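Local coordinates for protein dihydroxyacetone kinase (Citrobacter freundii, PDB 1UN8) that phosphorylates dihydroxyacetone with ATP, yielding dihydroxyacetone phosphate in the oxidative route of glycerol fermentation, at residues A[64-69]-A[75-80]; A[105-110]-A[153-158]. One frame throughout, in Å; residues are numbered along the deposited sequence.

Contact 1. Residues A[64-69]-A[75-80]; sequences AHVGFI and TAAVCG
His65 O accepts a hydrogen bond from Phe68 N at 2.9 Å, closing a short 3-10 turn at 66-67. The fold of this loop brings His65, Val66 and Ile69 against strand 76-80. No hydrogen bond crosses between the two segments; the junction itself is made by apolar groups.

Ala77 is at its centre. Its methyl points into the turn and meets Ile69 CD1 at 3.6 Å. His65 CB reaches the same methyl carbon, Ala77 CB, at 4.0 Å. Ile69 CG1 lies beside its backbone N (chi1 -75°), with CD1 extended beyond it, and this branch lies along the backbone of Ala76 and Ala77. The other branch, CG2, comes to 4.0 Å from Thr75 O. Farther along the strand, Val66 CG2 touches Cys79 SG at 3.7 Å, alongside Ala77. Val41 of strand 40-43 also touches Val66 and Ile69.

The imidazole of His65 is held at both nitrogens. NE2 is hydrogen-bonded to Lys109 NZ, and ND1 to His159 NE2. These two bonds limit rotation of the ring. The peptide bond before His65 is cis, and the methyl of Ala64 lies over the centre of the ring, with CB 3.9 Å above its plane.

Thr75 OG1 is tied to Val53 N on the neighbouring strand. The arrangement is a loop between two parallel strands folding back over the second one. It sits at the edge of the dihydroxyacetone site in the DhaK domain, with His65 as a second-shell partner of the substrate-binding Lys109.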
# COMPACT_ATOMS: atom_id res chain seq x y z
N ALA A 64 -5.08 -6.65 9.04
CA ALA A 64 -5.64 -7.81 9.75
C ALA A 64 -4.83 -7.97 11.01
O ALA A 64 -3.62 -7.82 10.96
CB ALA A 64 -5.52 -9.05 8.90
N HIS A 65 -5.46 -8.27 12.14
CA HIS A 65 -6.91 -8.43 12.24
C HIS A 65 -7.53 -7.28 13.02
O HIS A 65 -8.75 -7.14 13.07
CB HIS A 65 -7.27 -9.76 12.92
CG HIS A 65 -6.87 -10.96 12.13
ND1 HIS A 65 -7.71 -11.55 11.21
CD2 HIS A 65 -5.73 -11.68 12.11
CE1 HIS A 65 -7.10 -12.59 10.66
NE2 HIS A 65 -5.90 -12.69 11.19
N VAL A 66 -6.67 -6.47 13.62
CA VAL A 66 -7.12 -5.32 14.40
C VAL A 66 -8.02 -4.38 13.59
O VAL A 66 -8.93 -3.76 14.12
CB VAL A 66 -5.91 -4.53 14.94
CG1 VAL A 66 -6.36 -3.24 15.55
CG2 VAL A 66 -5.09 -5.37 15.92
N GLY A 67 -7.76 -4.27 12.28
CA GLY A 67 -8.52 -3.42 11.39
C GLY A 67 -9.93 -3.93 11.13
O GLY A 67 -10.77 -3.24 10.52
N PHE A 68 -10.20 -5.15 11.57
CA PHE A 68 -11.55 -5.69 11.43
C PHE A 68 -12.23 -5.96 12.76
O PHE A 68 -13.08 -6.84 12.87
CB PHE A 68 -11.55 -6.85 10.45
CG PHE A 68 -10.84 -6.52 9.19
CD1 PHE A 68 -9.55 -6.99 8.96
CD2 PHE A 68 -11.44 -5.71 8.24
CE1 PHE A 68 -8.86 -6.69 7.80
CE2 PHE A 68 -10.77 -5.40 7.09
CZ PHE A 68 -9.44 -5.91 6.86
N ILE A 69 -11.83 -5.19 13.76
CA ILE A 69 -12.45 -5.27 15.08
C ILE A 69 -13.52 -4.17 15.11
O ILE A 69 -13.27 -3.04 14.69
CB ILE A 69 -11.39 -5.00 16.19
CG1 ILE A 69 -10.48 -6.20 16.37
CG2 ILE A 69 -12.08 -4.61 17.51
CD1 ILE A 69 -9.30 -5.89 17.26
N THR A 75 -14.56 -9.12 17.60
CA THR A 75 -14.77 -8.59 18.94
C THR A 75 -13.42 -8.24 19.53
O THR A 75 -13.27 -7.26 20.24
CB THR A 75 -15.46 -9.63 19.86
OG1 THR A 75 -16.79 -9.86 19.40
CG2 THR A 75 -15.49 -9.14 21.29
N ALA A 76 -12.42 -9.05 19.21
CA ALA A 76 -11.07 -8.84 19.68
C ALA A 76 -10.11 -9.56 18.76
O ALA A 76 -10.52 -10.42 17.97
CB ALA A 76 -10.93 -9.37 21.11
N ALA A 77 -8.83 -9.22 18.84
CA ALA A 77 -7.80 -9.85 18.02
C ALA A 77 -6.59 -10.11 18.90
O ALA A 77 -6.17 -9.24 19.66
CB ALA A 77 -7.42 -8.94 16.82
N VAL A 78 -6.04 -11.31 18.81
CA VAL A 78 -4.88 -11.65 19.62
C VAL A 78 -3.67 -11.57 18.69
O VAL A 78 -3.55 -12.37 17.75
CB VAL A 78 -5.01 -13.07 20.21
CG1 VAL A 78 -4.16 -13.19 21.46
CG2 VAL A 78 -6.48 -13.39 20.48
N CYS A 79 -2.80 -10.60 18.95
CA CYS A 79 -1.61 -10.34 18.14
C CYS A 79 -0.31 -10.96 18.63
O CYS A 79 0.19 -10.62 19.71
CB CYS A 79 -1.42 -8.83 18.00
SG CYS A 79 -2.93 -7.95 17.53
N GLY A 80 0.24 -11.87 17.82
CA GLY A 80 1.49 -12.50 18.18
C GLY A 80 2.58 -11.61 17.63
O GLY A 80 2.31 -10.53 17.08

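Contact 2. Residues A[105-110]-A[153-158]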
# COMPACT_ATOMS: atom_id res chain seq x y z
N LEU A 105 -16.66 -17.53 19.31
CA LEU A 105 -16.18 -18.29 18.17
C LEU A 105 -14.76 -17.83 17.84
O LEU A 105 -14.52 -16.65 17.59
CB LEU A 105 -17.09 -18.03 16.96
CG LEU A 105 -16.48 -18.43 15.62
CD1 LEU A 105 -16.23 -19.93 15.64
CD2 LEU A 105 -17.40 -18.03 14.47
N LEU A 106 -13.82 -18.77 17.89
CA LEU A 106 -12.44 -18.44 17.54
C LEU A 106 -12.31 -18.70 16.03
O LEU A 106 -12.65 -19.78 15.55
CB LEU A 106 -11.46 -19.34 18.31
CG LEU A 106 -11.48 -19.32 19.84
CD1 LEU A 106 -10.44 -20.30 20.38
CD2 LEU A 106 -11.23 -17.92 20.37
N ILE A 107 -11.86 -17.70 15.27
CA ILE A 107 -11.67 -17.87 13.84
C ILE A 107 -10.15 -17.94 13.64
O ILE A 107 -9.43 -16.94 13.84
CB ILE A 107 -12.24 -16.68 13.05
CG1 ILE A 107 -13.73 -16.52 13.37
CG2 ILE A 107 -12.00 -16.91 11.53
CD1 ILE A 107 -14.65 -16.61 12.18
N VAL A 108 -9.65 -19.11 13.27
CA VAL A 108 -8.21 -19.31 13.09
C VAL A 108 -7.74 -19.67 11.69
O VAL A 108 -8.27 -20.59 11.06
CB VAL A 108 -7.72 -20.40 14.06
CG1 VAL A 108 -6.23 -20.62 13.89
CG2 VAL A 108 -8.03 -19.98 15.48
N LYS A 109 -6.73 -18.95 11.20
CA LYS A 109 -6.16 -19.23 9.88
C LYS A 109 -5.41 -20.55 10.00
O LYS A 109 -4.82 -20.84 11.04
CB LYS A 109 -5.22 -18.09 9.44
CG LYS A 109 -5.95 -16.76 9.22
CD LYS A 109 -5.06 -15.69 8.55
CE LYS A 109 -3.79 -15.39 9.34
NZ LYS A 109 -4.05 -15.03 10.76
N ASN A 110 -5.44 -21.37 8.95
CA ASN A 110 -4.81 -22.68 8.99
C ASN A 110 -3.28 -22.71 9.11
O ASN A 110 -2.58 -22.75 8.11
CB ASN A 110 -5.23 -23.51 7.78
CG ASN A 110 -5.23 -25.00 8.05
OD1 ASN A 110 -4.72 -25.45 9.08
ND2 ASN A 110 -5.80 -25.78 7.13
N ALA A 153 -6.11 -14.22 2.76
CA ALA A 153 -7.06 -13.12 2.65
C ALA A 153 -8.54 -13.42 2.88
O ALA A 153 -9.23 -12.68 3.59
CB ALA A 153 -6.89 -12.42 1.31
N GLY A 154 -9.04 -14.50 2.28
CA GLY A 154 -10.44 -14.85 2.43
C GLY A 154 -10.92 -14.90 3.87
O GLY A 154 -12.11 -14.72 4.14
N THR A 155 -10.01 -15.15 4.79
CA THR A 155 -10.37 -15.23 6.19
C THR A 155 -11.25 -14.07 6.63
O THR A 155 -12.23 -14.27 7.34
CB THR A 155 -9.11 -15.25 7.10
OG1 THR A 155 -8.30 -16.40 6.79
CG2 THR A 155 -9.52 -15.29 8.57
N ILE A 156 -10.93 -12.86 6.21
CA ILE A 156 -11.73 -11.72 6.64
C ILE A 156 -13.15 -11.79 6.10
O ILE A 156 -14.07 -11.22 6.69
CB ILE A 156 -11.09 -10.37 6.25
CG1 ILE A 156 -10.98 -10.26 4.73
CG2 ILE A 156 -9.75 -10.20 6.97
CD1 ILE A 156 -11.31 -8.86 4.21
N LEU A 157 -13.36 -12.46 4.97
CA LEU A 157 -14.72 -12.56 4.46
C LEU A 157 -15.48 -13.43 5.45
O LEU A 157 -16.69 -13.30 5.61
CB LEU A 157 -14.74 -13.19 3.08
CG LEU A 157 -14.08 -12.36 1.98
CD1 LEU A 157 -14.29 -13.08 0.65
CD2 LEU A 157 -14.65 -10.95 1.94
N VAL A 158 -14.75 -14.31 6.13
CA VAL A 158 -15.36 -15.18 7.12
C VAL A 158 -15.70 -14.34 8.35
O VAL A 158 -16.76 -14.52 8.95
CB VAL A 158 -14.42 -16.35 7.51
CG1 VAL A 158 -15.01 -17.15 8.65
CG2 VAL A 158 -14.20 -17.25 6.31
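Ile107 and Val158 make the closest apolar contact between strand 104-109 and the first part of helix 155-167. Ile107 CD1 meets Val158 CG1 at 3.6 Å, and the two side chains cross at a slant. The first torsion of Ile107 (chi1 -58°) sets CG1 beside the backbone N, and the turn at chi2 then directs CD1 to Val158. CG2 sits between the two helix residues. It lies 4.2 Å from Thr155 CG2 and about as far from Val158 CG1. Ile107 and Thr155 pass each other in opposite directions. One isoleucine thus spans the gap to residues three apart on one side of the helix.

The second group of contacts involves the aliphatic part of Lys109. Its chain runs across Thr155 at about a right angle. Lys109 CG lies 3.4 Å from Thr155 OG1 and 3.9 Å from Thr155 CG2. These are packing contacts; the threonine hydroxyl is hydrogen-bonded to Ile152 O, just before the segment.

The polar end of Lys109 and the carbonyl of Ile107 find partners outside the two segments. The lysine chain bends at chi3 (-58°) and again at chi4 (-54°), and the double bend turns NZ towards His65. Ile107 O accepts a bond from Ser55 OG on strand 52-59. All four residues that touch here are buried.

The pairing is that of a helix lying against a largely parallel sheet, as in alpha/beta folds. Lys109 ends strand 104-109 and is a dihydroxyacetone-binding residue, close to Asp114 and His61. Thr155 therefore packs against the stem of a first-shell residue of the substrate site.

In the fold
Both contacts belong to the DhaK domain and reach the same six-stranded mixed sheet. Their centres are 11 Å apart. Both segments of contact 1 precede those of contact 2 in the chain. Strand 52-59 lies between strands 76-80 and 104-109 in the sheet, parallel to both. The contacts also touch directly. Phe68 CE1 packs on Ile156 CG2 at 3.7 Å, and His65 CE1 lies 4.2 Å from Thr155 CG2. Segment 64-69 thus bridges strand 76-80 and helix 155-167. Both contacts lie beside residues that bind dihydroxyacetone: Ser59 is next to contact 1, and Lys109 is part of contact 2.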